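Local coordinates for mitochondrial dynamics protein MID49 (Mus musculus, PDB 4WOY), which recruits the fission mediator Drp1 to the mitochondrial outer membrane, regulates its GTPase activity and is required for mitochondrial fission, at residues Asp188-Leu193 with Leu206-Val212. The protein carries 1 engineered substitution. Residues are numbered along the deposited sequence; the frame is centred on the assembly and turned at random.
Sequences DDRLLL and LQDLYPV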
loop_
_atom_site.group_PDB
_atom_site.type_symbol
_atom_site.label_atom_id
_atom_site.label_comp_id
_atom_site.label_asym_id
_atom_site.label_seq_id
_atom_site.Cartn_x
_atom_site.Cartn_y
_atom_site.Cartn_z
ATOM N N ASP A 188 -7.704 -11.867 10.620
ATOM C CA ASP A 188 -6.635 -10.876 10.595
ATOM C C ASP A 188 -7.126 -9.536 10.032
ATOM O O ASP A 188 -8.329 -9.316 9.817
ATOM C CB ASP A 188 -5.389 -11.385 9.818
ATOM C CG ASP A 188 -5.600 -11.528 8.294
ATOM O OD1 ASP A 188 -6.360 -10.754 7.668
ATOM O OD2 ASP A 188 -4.945 -12.408 7.692
ATOM N N ASP A 189 -6.181 -8.634 9.808
ATOM C CA ASP A 189 -6.518 -7.279 9.413
ATOM C C ASP A 189 -6.349 -6.984 7.929
ATOM O O ASP A 189 -6.218 -5.827 7.556
ATOM C CB ASP A 189 -5.696 -6.300 10.250
ATOM C CG ASP A 189 -6.144 -6.270 11.703
ATOM O OD1 ASP A 189 -7.369 -6.169 11.953
ATOM O OD2 ASP A 189 -5.277 -6.395 12.591
ATOM N N ARG A 190 -6.357 -8.006 7.080
ATOM C CA ARG A 190 -6.285 -7.765 5.632
ATOM C C ARG A 190 -7.520 -6.979 5.163
ATOM O O ARG A 190 -8.559 -7.000 5.819
ATOM C CB ARG A 190 -6.162 -9.080 4.869
ATOM C CG ARG A 190 -7.404 -9.941 4.927
ATOM C CD ARG A 190 -7.162 -11.263 4.262
ATOM N NE ARG A 190 -6.100 -11.996 4.919
ATOM C CZ ARG A 190 -5.376 -12.933 4.323
ATOM N NH1 ARG A 190 -5.613 -13.233 3.052
ATOM N NH2 ARG A 190 -4.410 -13.557 4.988
ATOM N N LEU A 191 -7.405 -6.251 4.061
ATOM C CA LEU A 191 -8.495 -5.395 3.604
ATOM C C LEU A 191 -8.799 -5.627 2.137
ATOM O O LEU A 191 -8.011 -6.242 1.413
ATOM C CB LEU A 191 -8.163 -3.906 3.822
ATOM C CG LEU A 191 -7.948 -3.484 5.293
ATOM C CD1 LEU A 191 -7.398 -2.050 5.415
ATOM C CD2 LEU A 191 -9.232 -3.644 6.126
ATOM N N LEU A 192 -9.962 -5.143 1.720
ATOM C CA LEU A 192 -10.250 -4.966 0.312
ATOM C C LEU A 192 -10.329 -3.475 0.069
ATOM O O LEU A 192 -10.985 -2.757 0.844
ATOM C CB LEU A 192 -11.566 -5.637 -0.072
ATOM C CG LEU A 192 -11.711 -7.090 0.362
ATOM C CD1 LEU A 192 -13.101 -7.606 0.010
ATOM C CD2 LEU A 192 -10.615 -7.903 -0.258
ATOM N N LEU A 193 -9.680 -3.002 -0.993
ATOM C CA LEU A 193 -9.706 -1.587 -1.317
ATOM C C LEU A 193 -10.536 -1.323 -2.552
ATOM O O LEU A 193 -10.499 -2.093 -3.506
ATOM C CB LEU A 193 -8.298 -1.049 -1.564
ATOM C CG LEU A 193 -7.073 -1.481 -0.762
ATOM C CD1 LEU A 193 -5.840 -1.223 -1.587
ATOM C CD2 LEU A 193 -6.989 -0.692 0.508
ATOM N N LEU A 206 -9.813 -4.542 -4.601
ATOM C CA LEU A 206 -8.445 -5.017 -4.632
ATOM C C LEU A 206 -8.030 -5.529 -3.231
ATOM O O LEU A 206 -8.271 -4.889 -2.199
ATOM C CB LEU A 206 -7.533 -3.896 -5.104
ATOM C CG LEU A 206 -6.071 -4.212 -5.350
ATOM C CD1 LEU A 206 -5.971 -4.984 -6.657
ATOM C CD2 LEU A 206 -5.293 -2.943 -5.417
ATOM N N GLN A 207 -7.415 -6.696 -3.184
ATOM C CA GLN A 207 -6.965 -7.213 -1.906
ATOM C C GLN A 207 -5.774 -6.409 -1.424
ATOM O O GLN A 207 -4.826 -6.163 -2.167
ATOM C CB GLN A 207 -6.568 -8.680 -2.000
ATOM C CG GLN A 207 -6.060 -9.233 -0.687
ATOM C CD GLN A 207 -5.579 -10.665 -0.803
ATOM O OE1 GLN A 207 -4.699 -10.979 -1.615
ATOM N NE2 GLN A 207 -6.173 -11.551 -0.011
ATOM N N ASP A 208 -5.817 -6.038 -0.156
ATOM C CA ASP A 208 -4.715 -5.340 0.456
ATOM C C ASP A 208 -4.142 -6.171 1.598
ATOM O O ASP A 208 -4.775 -6.315 2.638
ATOM C CB ASP A 208 -5.175 -3.988 0.973
ATOM C CG ASP A 208 -4.086 -3.278 1.765
ATOM O OD1 ASP A 208 -2.918 -3.366 1.339
ATOM O OD2 ASP A 208 -4.400 -2.665 2.812
ATOM N N LEU A 209 -2.950 -6.724 1.382
ATOM C CA LEU A 209 -2.285 -7.540 2.398
ATOM C C LEU A 209 -1.335 -6.733 3.289
ATOM O O LEU A 209 -0.689 -7.297 4.180
ATOM C CB LEU A 209 -1.520 -8.700 1.759
ATOM C CG LEU A 209 -2.419 -9.728 1.056
ATOM C CD1 LEU A 209 -1.627 -10.876 0.401
ATOM C CD2 LEU A 209 -3.496 -10.262 2.017
ATOM N N TYR A 210 -1.259 -5.425 3.063
ATOM C CA TYR A 210 -0.289 -4.604 3.772
ATOM C C TYR A 210 -0.382 -4.737 5.328
ATOM O O TYR A 210 0.639 -4.956 5.971
ATOM C CB TYR A 210 -0.419 -3.130 3.336
ATOM C CG TYR A 210 0.428 -2.190 4.169
ATOM C CD1 TYR A 210 1.753 -1.914 3.815
ATOM C CD2 TYR A 210 -0.084 -1.607 5.325
ATOM C CE1 TYR A 210 2.538 -1.076 4.577
ATOM C CE2 TYR A 210 0.690 -0.777 6.092
ATOM C CZ TYR A 210 2.001 -0.505 5.715
ATOM O OH TYR A 210 2.760 0.316 6.503
ATOM N N PRO A 211 -1.590 -4.639 5.925
ATOM C CA PRO A 211 -1.664 -4.761 7.395
ATOM C C PRO A 211 -1.189 -6.112 7.934
ATOM O O PRO A 211 -0.604 -6.179 9.014
ATOM C CB PRO A 211 -3.158 -4.571 7.694
ATOM C CG PRO A 211 -3.682 -3.793 6.532
ATOM C CD PRO A 211 -2.921 -4.345 5.341
ATOM N N VAL A 212 -1.466 -7.184 7.201
ATOM C CA VAL A 212 -1.038 -8.520 7.610
ATOM C C VAL A 212 0.476 -8.665 7.527
ATOM O O VAL A 212 1.104 -9.219 8.427
ATOM C CB VAL A 212 -1.687 -9.605 6.733
ATOM C CG1 VAL A 212 -1.193 -10.977 7.145
ATOM C CG2 VAL A 212 -3.195 -9.524 6.817
#
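Leu191 and Leu193 pair with Asp208 and Leu206 as the hydrogen-bonded positions of an antiparallel beta hairpin in the mixed sheet of the nucleotidyltransferase-like domain, a worked example of a hairpin whose second strand turns at Leu209 into helix 210-224. Four backbone bonds join the strands, among them Leu191 N to Asp208 O at 3.0 Å. Leu191, Leu193 and Asp208 share one face of the sheet. There the Asp208 side chain lies alongside Leu191 but slants across Leu193, whose CG comes within 3.6 Å of Asp208 CB. With CG anti to the backbone N (chi1 174°), the Asp208 carboxylate accepts the cap bond from Tyr210 N through OD1, met from well above its plane, while OD2 forms a salt bridge with Arg70. Both oxygens of this buried residue thus have partners.

Beyond the strands, the start of helix 210-224 packs against the loop of Asp188 to Arg190. Pro211 CB meets Asp189 O at 3.3 Å. Asp188 OD1 closes an Asx turn onto Arg190 N, and its carboxylate also receives the guanidinium side-on, both Asp188 oxygens lying within a few degrees of the guanidinium plane and offering their syn lone pairs to NE and NH2. The bend at chi3 (61°) brings Arg190 round to this grip. Leu209 CD2 then lies over one guanidinium face, 3.8 Å from Arg190 NH1, and Val212 CG2 touches Asp188 CG at 3.5 Å.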